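Local coordinates for amino acid adenylation domain-containing protein (Bacillus stratosphericus LAMA 585, PDB 6ULY), which probably selects a branched keto acid and activates it as an acyl adenylate for nonribosomal depsipeptide synthesis, at residues A[392-397]-A[408-413]; A[380-385]-A[445-450]; A[52-57]-A[159-164]; A[17-22]-A[87-92]. All blocks are in the same frame, centred on the assembly; numbering follows the deposited sequence.

Interaction 1: residues A[392-397]-A[408-413]; sequences IRIVNH and GRVQIK. With SO4 (sulfate ion), chain K.
One side-chain oxygen, OE1 of Gln411, takes two hydrogen bonds from the guanidinium of Arg393, a side-on grip mounted on an otherwise regular antiparallel strand pair. Arg393 NE stands 2.6 Å from Gln411 OE1, and Arg393 NH2 lies 2.8 Å from the same oxygen. The NH2 bond follows a lone pair in the amide plane, whereas NE approaches tilted from it; amide and guanidinium are nearly coplanar, 26° apart. Arg393 carries CG between its backbone N and carbonyl carbon (chi1 74°), and the two chains run side by side. Their backbones form a hydrogen-bonded pair, repeated by Val395 and Arg409.

The other sheet face is aliphatic. Ile392 CG1 meets Ile412 CD1 at 3.6 Å, Ile394 CD1 reaches Val410 CG2 at 3.6 Å, and Leu451 of strand 450-456, beyond the intervening strand 438-447, packs on the same face. Near the end of strand 391-395, Arg409 NE donates to sulfate O3 at 3.0 Å; this ion is also bound by His399 and by Lys112 of the second subunit. A cation-pi contact with Trp437 steadies the Arg393 guanidinium. With Gln411 NE2 bonded to His439 and OE1 to Arg393, the amide is held at both its ends, its acceptor turned to the cation.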
# COMPACT_ATOMS: atom_id res chain seq x y z
N ILE A 392 8.43 -1.79 -25.28
CA ILE A 392 7.68 -2.57 -24.31
C ILE A 392 8.27 -3.97 -24.29
O ILE A 392 8.70 -4.49 -25.32
CB ILE A 392 6.18 -2.62 -24.63
CG1 ILE A 392 5.65 -1.20 -24.88
CG2 ILE A 392 5.42 -3.31 -23.51
CD1 ILE A 392 4.20 -1.15 -25.20
N ARG A 393 8.28 -4.59 -23.11
CA ARG A 393 8.64 -5.99 -23.00
C ARG A 393 7.78 -6.64 -21.93
O ARG A 393 7.21 -5.97 -21.06
CB ARG A 393 10.14 -6.18 -22.68
CG ARG A 393 10.54 -5.85 -21.25
CD ARG A 393 11.99 -6.28 -20.98
NE ARG A 393 12.39 -6.06 -19.60
CZ ARG A 393 13.59 -6.33 -19.11
NH1 ARG A 393 14.54 -6.84 -19.89
NH2 ARG A 393 13.86 -6.09 -17.83
N ILE A 394 7.67 -7.96 -22.03
CA ILE A 394 6.92 -8.78 -21.09
C ILE A 394 7.90 -9.75 -20.45
O ILE A 394 8.63 -10.46 -21.15
CB ILE A 394 5.78 -9.55 -21.80
CG1 ILE A 394 4.97 -8.61 -22.70
CG2 ILE A 394 4.90 -10.24 -20.77
CD1 ILE A 394 4.17 -7.55 -21.97
N VAL A 395 7.93 -9.78 -19.11
CA VAL A 395 8.88 -10.60 -18.36
C VAL A 395 8.13 -11.44 -17.34
O VAL A 395 6.99 -11.16 -16.98
CB VAL A 395 9.96 -9.74 -17.66
CG1 VAL A 395 10.78 -8.98 -18.67
CG2 VAL A 395 9.32 -8.79 -16.65
N ASN A 396 8.81 -12.48 -16.86
CA ASN A 396 8.20 -13.43 -15.94
C ASN A 396 8.57 -13.09 -14.49
O ASN A 396 9.12 -12.02 -14.20
CB ASN A 396 8.62 -14.86 -16.30
CG ASN A 396 10.11 -15.11 -16.14
OD1 ASN A 396 10.83 -14.34 -15.51
ND2 ASN A 396 10.58 -16.20 -16.74
N HIS A 397 8.26 -14.01 -13.58
CA HIS A 397 8.48 -13.78 -12.15
C HIS A 397 9.90 -13.31 -11.87
O HIS A 397 10.11 -12.44 -11.01
CB HIS A 397 8.18 -15.07 -11.38
CG HIS A 397 7.70 -14.84 -9.98
ND1 HIS A 397 7.88 -15.77 -8.97
CD2 HIS A 397 7.04 -13.80 -9.41
CE1 HIS A 397 7.35 -15.31 -7.85
NE2 HIS A 397 6.84 -14.12 -8.09
N GLY A 408 2.76 -12.00 -18.99
CA GLY A 408 3.78 -11.69 -18.01
C GLY A 408 3.69 -10.25 -17.54
O GLY A 408 2.67 -9.58 -17.75
N ARG A 409 4.76 -9.75 -16.92
CA ARG A 409 4.78 -8.41 -16.36
C ARG A 409 5.20 -7.41 -17.44
O ARG A 409 6.27 -7.55 -18.04
CB ARG A 409 5.74 -8.35 -15.17
CG ARG A 409 5.23 -9.10 -13.96
CD ARG A 409 6.35 -9.83 -13.24
NE ARG A 409 5.87 -10.42 -11.99
CZ ARG A 409 5.20 -11.57 -11.91
NH1 ARG A 409 4.93 -12.26 -13.01
NH2 ARG A 409 4.80 -12.02 -10.73
N VAL A 410 4.36 -6.40 -17.66
CA VAL A 410 4.62 -5.39 -18.68
C VAL A 410 5.64 -4.40 -18.15
O VAL A 410 5.51 -3.88 -17.04
CB VAL A 410 3.32 -4.67 -19.08
CG1 VAL A 410 3.59 -3.66 -20.19
CG2 VAL A 410 2.25 -5.67 -19.50
N GLN A 411 6.66 -4.12 -18.96
CA GLN A 411 7.66 -3.13 -18.62
C GLN A 411 7.83 -2.18 -19.80
O GLN A 411 7.65 -2.56 -20.96
CB GLN A 411 9.01 -3.78 -18.27
CG GLN A 411 8.98 -4.59 -16.98
CD GLN A 411 10.36 -5.07 -16.56
OE1 GLN A 411 11.28 -5.14 -17.38
NE2 GLN A 411 10.51 -5.40 -15.29
N ILE A 412 8.20 -0.94 -19.49
CA ILE A 412 8.26 0.13 -20.48
C ILE A 412 9.62 0.79 -20.42
O ILE A 412 10.08 1.17 -19.33
CB ILE A 412 7.15 1.18 -20.26
CG1 ILE A 412 5.78 0.52 -20.20
CG2 ILE A 412 7.21 2.23 -21.34
CD1 ILE A 412 5.37 -0.15 -21.49
N LYS A 413 10.24 0.97 -21.57
CA LYS A 413 11.45 1.77 -21.71
C LYS A 413 11.19 2.87 -22.73
O LYS A 413 10.61 2.61 -23.79
CB LYS A 413 12.65 0.93 -22.15
CG LYS A 413 13.98 1.68 -22.11
CD LYS A 413 15.04 1.06 -23.04
CE LYS A 413 15.11 -0.44 -22.92
NZ LYS A 413 16.30 -1.00 -23.63
S SO4 K . 7.59 -7.92 -9.31
O1 SO4 K . 8.75 -7.07 -9.07
O2 SO4 K . 7.63 -9.06 -8.43
O3 SO4 K . 7.57 -8.38 -10.67
O4 SO4 K . 6.41 -7.15 -9.05

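Interaction 2: residues A[380-385]-A[445-450]; sequences FTELGK and FLHEGR
Glu382 and Arg450 tie segment 380-385 to a tight beta hairpin, whose type I' turn from His447 to Arg450 joins strands 438-447 and 450-456. The ionic part is concentrated on one oxygen. Arg450 presents NE and NH2 side-on, and Glu382 OE2 receives both in a salt bridge, at 2.8 Å from Arg450 NE and 3.2 Å from Arg450 NH2. A bend at chi3 (-63°) in the Arg450 chain places NE toward that oxygen. OE2 lies in the guanidinium plane, but the carboxylate is turned 70° against it: NH2 uses the syn lone pair, while NE arrives from above the carboxylate plane. Lys385 NZ also stands at the guanidinium edge, 3.9 Å from Arg450 NH1, a like-charged neighbour that the carboxylate may partly offset. His447 takes its own polar partner in Asp405.

Among the apolar contacts, Phe380 CD2 comes to the rim of the Phe445 ring, 4.2 Å from Phe445 CE2, and Phe358 meets that second ring nearly perpendicularly. The aliphatic stems of Lys385 and Arg450 meet CG to CG at 3.6 Å. The backbone supplies a classic beta bulge, Leu383 and Gly384 both facing Leu451; Leu383 itself touches the bound adenylate, so the bulge borders the ligand pocket. Alongside it, Arg450 CA directs a C-H toward Gly384 O, 3.3 Å away.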
# COMPACT_ATOMS: atom_id res chain seq x y z
N PHE A 380 -9.73 -10.50 -25.31
CA PHE A 380 -9.01 -9.30 -24.92
C PHE A 380 -8.96 -8.32 -26.08
O PHE A 380 -8.91 -8.72 -27.25
CB PHE A 380 -7.58 -9.62 -24.47
CG PHE A 380 -7.50 -10.57 -23.31
CD1 PHE A 380 -7.84 -10.15 -22.04
CD2 PHE A 380 -7.08 -11.88 -23.49
CE1 PHE A 380 -7.76 -11.03 -20.96
CE2 PHE A 380 -7.00 -12.75 -22.43
CZ PHE A 380 -7.35 -12.32 -21.16
N THR A 381 -8.98 -7.04 -25.75
CA THR A 381 -8.86 -5.98 -26.74
C THR A 381 -7.39 -5.62 -26.91
O THR A 381 -6.74 -5.20 -25.94
CB THR A 381 -9.66 -4.75 -26.33
OG1 THR A 381 -11.04 -5.12 -26.14
CG2 THR A 381 -9.55 -3.66 -27.40
N GLU A 382 -6.87 -5.78 -28.12
CA GLU A 382 -5.50 -5.36 -28.40
C GLU A 382 -5.38 -3.85 -28.20
O GLU A 382 -6.28 -3.08 -28.56
CB GLU A 382 -5.11 -5.73 -29.83
CG GLU A 382 -4.98 -7.22 -30.08
CD GLU A 382 -4.45 -7.54 -31.47
OE1 GLU A 382 -5.26 -7.61 -32.42
OE2 GLU A 382 -3.22 -7.71 -31.61
N LEU A 383 -4.26 -3.43 -27.62
CA LEU A 383 -4.00 -2.02 -27.37
C LEU A 383 -2.95 -1.44 -28.31
O LEU A 383 -2.66 -0.25 -28.23
CB LEU A 383 -3.57 -1.83 -25.90
CG LEU A 383 -4.59 -2.37 -24.88
CD1 LEU A 383 -4.16 -2.05 -23.46
CD2 LEU A 383 -5.99 -1.84 -25.15
N GLY A 384 -2.40 -2.25 -29.21
CA GLY A 384 -1.64 -1.74 -30.33
C GLY A 384 -0.15 -1.70 -30.09
O GLY A 384 0.37 -2.11 -29.05
N LYS A 385 0.54 -1.19 -31.10
CA LYS A 385 1.99 -1.09 -31.08
C LYS A 385 2.43 0.11 -30.25
O LYS A 385 1.69 1.09 -30.12
CB LYS A 385 2.54 -0.95 -32.49
CG LYS A 385 2.33 -2.16 -33.37
CD LYS A 385 3.27 -2.16 -34.56
CE LYS A 385 3.12 -3.44 -35.38
NZ LYS A 385 1.73 -3.60 -35.91
N PHE A 445 0.50 -9.39 -22.60
CA PHE A 445 1.36 -10.10 -23.53
C PHE A 445 1.57 -9.24 -24.76
O PHE A 445 0.88 -8.24 -24.98
CB PHE A 445 0.76 -11.46 -23.92
CG PHE A 445 -0.58 -11.38 -24.57
CD1 PHE A 445 -0.69 -11.32 -25.95
CD2 PHE A 445 -1.73 -11.35 -23.80
CE1 PHE A 445 -1.93 -11.24 -26.55
CE2 PHE A 445 -2.98 -11.27 -24.40
CZ PHE A 445 -3.07 -11.21 -25.77
N LEU A 446 2.55 -9.63 -25.56
CA LEU A 446 2.81 -9.01 -26.85
C LEU A 446 2.47 -10.01 -27.95
O LEU A 446 2.71 -11.21 -27.80
CB LEU A 446 4.27 -8.56 -26.97
CG LEU A 446 4.59 -7.22 -26.30
CD1 LEU A 446 6.09 -7.01 -26.16
CD2 LEU A 446 3.98 -6.07 -27.08
N HIS A 447 1.89 -9.51 -29.03
CA HIS A 447 1.47 -10.35 -30.15
C HIS A 447 1.64 -9.52 -31.41
O HIS A 447 0.95 -8.51 -31.58
CB HIS A 447 0.03 -10.82 -29.98
CG HIS A 447 -0.51 -11.55 -31.16
ND1 HIS A 447 -0.46 -12.93 -31.28
CD2 HIS A 447 -1.13 -11.11 -32.29
CE1 HIS A 447 -1.01 -13.29 -32.42
NE2 HIS A 447 -1.42 -12.21 -33.05
N GLU A 448 2.57 -9.92 -32.28
CA GLU A 448 2.91 -9.14 -33.47
C GLU A 448 3.34 -7.73 -33.10
O GLU A 448 3.07 -6.77 -33.83
CB GLU A 448 1.73 -9.10 -34.46
CG GLU A 448 1.25 -10.47 -34.92
CD GLU A 448 2.30 -11.24 -35.70
OE1 GLU A 448 3.08 -10.61 -36.45
OE2 GLU A 448 2.36 -12.48 -35.56
N GLY A 449 4.02 -7.59 -31.97
CA GLY A 449 4.50 -6.30 -31.51
C GLY A 449 3.45 -5.42 -30.88
O GLY A 449 3.74 -4.27 -30.57
N ARG A 450 2.23 -5.93 -30.69
CA ARG A 450 1.12 -5.16 -30.15
C ARG A 450 0.82 -5.63 -28.73
O ARG A 450 0.71 -6.84 -28.49
CB ARG A 450 -0.11 -5.30 -31.04
CG ARG A 450 0.14 -4.86 -32.49
CD ARG A 450 -1.13 -4.90 -33.33
NE ARG A 450 -1.67 -6.25 -33.46
CZ ARG A 450 -1.46 -7.05 -34.50
NH1 ARG A 450 -0.71 -6.66 -35.53
NH2 ARG A 450 -2.01 -8.26 -34.52

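Interaction 3: residues A[52-57]-A[159-164]; sequences DAERVL and LERDTA. With SO4 (sulfate ion), chain G; SO4 (sulfate ion), chain H.
Glu54 and Asp162 make the close part of this contact, where the loop at 159-164 lies against helix 46-62. Asp162 N donates to the helix carbonyl Glu54 O at 3.0 Å, a straight bond (168°) whose donor stands well above the carbonyl plane. Beside this bond Glu54 CG comes to 3.2 Å from Asp162 O. Leu57 CD2 packs on Asp162 CB at 3.9 Å; Asp162 CG, anti to the backbone N (chi1 -168°), starts the carboxylate on its course to an Asx turn. There OD1 accepts from Ala164 N at 3.2 Å, and the carboxylate's strongest outside partner is Arg61, one turn beyond Leu57 on helix 46-62, in a salt bridge.

Toward solvent the contact thins into long charged side chains. Glu54 reaches out to Arg161 in a salt bridge, its OE2 met by Arg161 NH2 at 3.2 Å on the syn side, somewhat out of the carboxylate plane. Arg55 NH1 finds Leu159 O at 3.3 Å, and Arg161 CG lies over one face of the Arg55 guanidinium, toward its rim. The two guanidinium planes are turned 88° apart. A sulfate, probably from the crystallisation liquor, bridges the two arginines, bonded by Arg55 NH1 to O2 at 2.7 Å and by the backbone N of Arg161 to O1; a second sulfate makes only weak bonds with the outer nitrogens of Arg161.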
# COMPACT_ATOMS: atom_id res chain seq x y z
N ASP A 52 -3.69 35.74 -20.94
CA ASP A 52 -4.31 35.36 -19.68
C ASP A 52 -3.30 34.70 -18.74
O ASP A 52 -3.25 35.03 -17.55
CB ASP A 52 -5.49 34.42 -19.94
CG ASP A 52 -6.67 35.14 -20.57
OD1 ASP A 52 -6.79 36.36 -20.33
OD2 ASP A 52 -7.46 34.50 -21.29
N ALA A 53 -2.48 33.78 -19.26
CA ALA A 53 -1.47 33.15 -18.43
C ALA A 53 -0.48 34.17 -17.90
O ALA A 53 -0.01 34.06 -16.76
CB ALA A 53 -0.75 32.05 -19.22
N GLU A 54 -0.14 35.17 -18.72
CA GLU A 54 0.77 36.21 -18.26
C GLU A 54 0.12 37.08 -17.19
O GLU A 54 0.81 37.54 -16.27
CB GLU A 54 1.22 37.06 -19.45
CG GLU A 54 2.25 36.37 -20.35
CD GLU A 54 2.42 37.05 -21.69
OE1 GLU A 54 3.30 36.62 -22.46
OE2 GLU A 54 1.67 38.01 -21.98
N ARG A 55 -1.19 37.32 -17.29
CA ARG A 55 -1.88 38.06 -16.24
C ARG A 55 -1.85 37.28 -14.93
O ARG A 55 -1.46 37.80 -13.88
CB ARG A 55 -3.32 38.36 -16.67
CG ARG A 55 -3.42 39.24 -17.90
CD ARG A 55 -4.86 39.66 -18.19
NE ARG A 55 -5.05 39.99 -19.61
CZ ARG A 55 -4.66 41.13 -20.17
NH1 ARG A 55 -4.04 42.06 -19.44
NH2 ARG A 55 -4.87 41.35 -21.46
N VAL A 56 -2.26 36.01 -14.97
CA VAL A 56 -2.19 35.18 -13.77
C VAL A 56 -0.77 35.14 -13.22
O VAL A 56 -0.56 35.12 -12.00
CB VAL A 56 -2.73 33.77 -14.06
CG1 VAL A 56 -2.53 32.86 -12.84
CG2 VAL A 56 -4.19 33.83 -14.44
N LEU A 57 0.23 35.15 -14.11
CA LEU A 57 1.62 35.12 -13.66
C LEU A 57 1.95 36.34 -12.81
O LEU A 57 2.75 36.24 -11.87
CB LEU A 57 2.56 35.04 -14.87
CG LEU A 57 4.06 35.14 -14.56
CD1 LEU A 57 4.52 34.00 -13.67
CD2 LEU A 57 4.85 35.17 -15.86
N LEU A 159 -5.31 41.48 -14.08
CA LEU A 159 -4.03 42.11 -13.83
C LEU A 159 -3.30 42.40 -15.13
O LEU A 159 -3.67 41.93 -16.21
CB LEU A 159 -3.16 41.24 -12.92
CG LEU A 159 -3.71 40.99 -11.51
CD1 LEU A 159 -2.75 40.10 -10.73
CD2 LEU A 159 -3.95 42.30 -10.80
N GLU A 160 -2.25 43.22 -15.02
CA GLU A 160 -1.35 43.46 -16.14
C GLU A 160 -0.62 42.18 -16.50
O GLU A 160 -0.32 41.34 -15.65
CB GLU A 160 -0.34 44.55 -15.79
CG GLU A 160 -0.31 45.72 -16.75
CD GLU A 160 0.85 46.66 -16.49
OE1 GLU A 160 2.00 46.17 -16.38
OE2 GLU A 160 0.62 47.88 -16.40
N ARG A 161 -0.32 42.03 -17.79
CA ARG A 161 0.43 40.87 -18.25
C ARG A 161 1.89 40.97 -17.81
O ARG A 161 2.51 42.03 -17.95
CB ARG A 161 0.35 40.74 -19.77
CG ARG A 161 -1.03 40.39 -20.28
CD ARG A 161 -1.06 40.25 -21.80
NE ARG A 161 -0.78 41.51 -22.49
CZ ARG A 161 0.35 41.79 -23.16
NH1 ARG A 161 0.48 42.97 -23.74
NH2 ARG A 161 1.33 40.90 -23.25
N ASP A 162 2.41 39.87 -17.27
CA ASP A 162 3.83 39.74 -16.96
C ASP A 162 4.48 38.99 -18.12
O ASP A 162 4.28 37.78 -18.27
CB ASP A 162 4.04 39.01 -15.63
CG ASP A 162 5.47 39.11 -15.13
OD1 ASP A 162 6.39 39.15 -15.97
OD2 ASP A 162 5.66 39.15 -13.90
N THR A 163 5.23 39.71 -18.95
CA THR A 163 5.78 39.16 -20.18
C THR A 163 7.16 38.54 -19.99
O THR A 163 7.76 38.09 -20.98
CB THR A 163 5.86 40.25 -21.25
OG1 THR A 163 6.77 41.27 -20.82
CG2 THR A 163 4.49 40.86 -21.49
N ALA A 164 7.68 38.50 -18.77
CA ALA A 164 9.02 37.97 -18.51
C ALA A 164 8.90 36.50 -18.14
O ALA A 164 8.78 36.13 -16.98
CB ALA A 164 9.69 38.77 -17.40
S SO4 G . -1.94 44.38 -20.49
O1 SO4 G . -0.91 43.43 -20.29
O2 SO4 G . -2.77 44.44 -19.32
O3 SO4 G . -1.32 45.68 -20.69
O4 SO4 G . -2.74 43.99 -21.65
S SO4 H . 3.96 42.46 -25.65
O1 SO4 H . 5.20 42.90 -26.24
O2 SO4 H . 4.03 41.06 -25.37
O3 SO4 H . 3.72 43.18 -24.42
O4 SO4 H . 2.91 42.67 -26.60

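Interaction 4: residues A[17-22]-A[87-92]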
# COMPACT_ATOMS: atom_id res chain seq x y z
N THR A 17 10.47 23.03 -24.90
CA THR A 17 9.82 23.32 -23.64
C THR A 17 8.36 23.67 -23.91
O THR A 17 7.96 23.96 -25.05
CB THR A 17 10.50 24.48 -22.91
OG1 THR A 17 9.78 24.78 -21.70
CG2 THR A 17 10.54 25.74 -23.77
N LEU A 18 7.54 23.64 -22.86
CA LEU A 18 6.13 23.96 -23.03
C LEU A 18 5.92 25.44 -23.33
O LEU A 18 4.90 25.79 -23.94
CB LEU A 18 5.33 23.57 -21.78
CG LEU A 18 5.13 22.07 -21.52
CD1 LEU A 18 4.07 21.87 -20.45
CD2 LEU A 18 4.74 21.29 -22.78
N GLN A 19 6.84 26.31 -22.93
CA GLN A 19 6.76 27.71 -23.33
C GLN A 19 6.78 27.85 -24.85
O GLN A 19 6.01 28.62 -25.42
CB GLN A 19 7.91 28.50 -22.71
CG GLN A 19 7.78 28.71 -21.21
CD GLN A 19 8.99 29.41 -20.62
OE1 GLN A 19 9.73 30.09 -21.32
NE2 GLN A 19 9.18 29.25 -19.31
N ASP A 20 7.66 27.10 -25.52
CA ASP A 20 7.70 27.13 -26.98
C ASP A 20 6.42 26.57 -27.59
O ASP A 20 6.01 27.00 -28.67
CB ASP A 20 8.92 26.36 -27.49
CG ASP A 20 10.23 26.85 -26.88
OD1 ASP A 20 10.29 28.03 -26.46
OD2 ASP A 20 11.19 26.06 -26.83
N VAL A 21 5.78 25.61 -26.91
CA VAL A 21 4.51 25.08 -27.40
C VAL A 21 3.46 26.18 -27.41
O VAL A 21 2.75 26.38 -28.40
CB VAL A 21 4.06 23.88 -26.55
CG1 VAL A 21 2.64 23.47 -26.90
CG2 VAL A 21 5.02 22.70 -26.72
N LEU A 22 3.38 26.93 -26.31
CA LEU A 22 2.39 28.00 -26.20
C LEU A 22 2.68 29.12 -27.19
O LEU A 22 1.76 29.69 -27.78
CB LEU A 22 2.36 28.53 -24.77
CG LEU A 22 1.31 29.59 -24.46
CD1 LEU A 22 -0.09 29.06 -24.72
CD2 LEU A 22 1.44 30.07 -23.02
N ALA A 87 0.26 29.85 -16.72
CA ALA A 87 0.94 30.83 -15.89
C ALA A 87 2.13 30.19 -15.17
O ALA A 87 3.23 30.75 -15.14
CB ALA A 87 -0.03 31.44 -14.88
N CYS A 88 1.92 28.99 -14.61
CA CYS A 88 3.00 28.28 -13.94
C CYS A 88 4.11 27.91 -14.92
O CYS A 88 5.30 28.06 -14.61
CB CYS A 88 2.45 27.04 -13.25
SG CYS A 88 1.40 27.37 -11.82
N VAL A 89 3.74 27.40 -16.09
CA VAL A 89 4.73 27.13 -17.13
C VAL A 89 5.55 28.38 -17.43
O VAL A 89 6.78 28.31 -17.58
CB VAL A 89 4.04 26.60 -18.40
CG1 VAL A 89 5.00 26.61 -19.58
CG2 VAL A 89 3.48 25.21 -18.15
N LEU A 90 4.90 29.54 -17.53
CA LEU A 90 5.63 30.77 -17.84
C LEU A 90 6.56 31.15 -16.70
O LEU A 90 7.69 31.59 -16.94
CB LEU A 90 4.65 31.91 -18.13
CG LEU A 90 3.83 31.81 -19.42
CD1 LEU A 90 2.91 33.01 -19.55
CD2 LEU A 90 4.74 31.70 -20.63
N GLY A 91 6.11 30.99 -15.47
CA GLY A 91 6.92 31.38 -14.33
C GLY A 91 7.94 30.36 -13.88
O GLY A 91 8.70 30.64 -12.95
N GLY A 92 8.01 29.20 -14.52
CA GLY A 92 8.86 28.14 -14.02
C GLY A 92 8.31 27.47 -12.78
O GLY A 92 9.04 26.73 -12.11
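Gln19 holds CG anti to its carbonyl carbon (chi1 -71°) and then extends, while Val89 sets CG1 anti to its backbone N (chi1 168°); with these torsions the two side chains slide past each other in opposite directions. They meet where two helices pack, the first turn of helix 18-26 against the last turn of helix 78-91, with segment axes 9.7 Å apart at closest and crossing at -123°. Thr17 occupies the N-cap position of one helix. The other ends in a Schellman motif at Gly92, whose backbone N returns weakly to Val89 O.

That same carbonyl receives the side chain from across the interface: Gln19 NE2 donates to Val89 O at 3.1 Å, tilted moderately from the carbonyl plane. The amide nitrogen thus lends a donor to the helix C-terminus, where carbonyls run short of backbone partners. It also bonds His166 O, and the backbone of His166 is in turn bonded to Leu90, so a third piece of chain fastens onto the helix end.

Away from the amide the contact is aliphatic. Leu18 crosses Val89 at about a right angle, its CB 3.8 Å from Val89 CG1, and Gln19 CG lies at the same 3.8 Å from that methyl. Helix 46-62 adjoins through Leu49 and Ala53, next to the spot where Leu22 CD2 faces Leu90 CD2 across 4.4 Å.

The four contacts form two clusters on well-separated parts of the chain. Interactions 3 and 4 come first and interleave in sequence; their centres lie 12 Å apart, and helices 46-62 and 78-91 pack directly on each other between them. Interactions 1 and 2 follow later, interaction 1 falling within the span bridged by interaction 2. Their centres are 13 Å apart, and both reach the antiparallel sheet in which strands 408-413, 438-447 and 450-456 are consecutive; Ile394 packs on Phe445 and Leu446. About 46 Å separates the centres of interactions 2 and 3. The sheet pair thus stands near the bound adenylate, with a pocket residue in interaction 2, while the helical pair builds a distant flank.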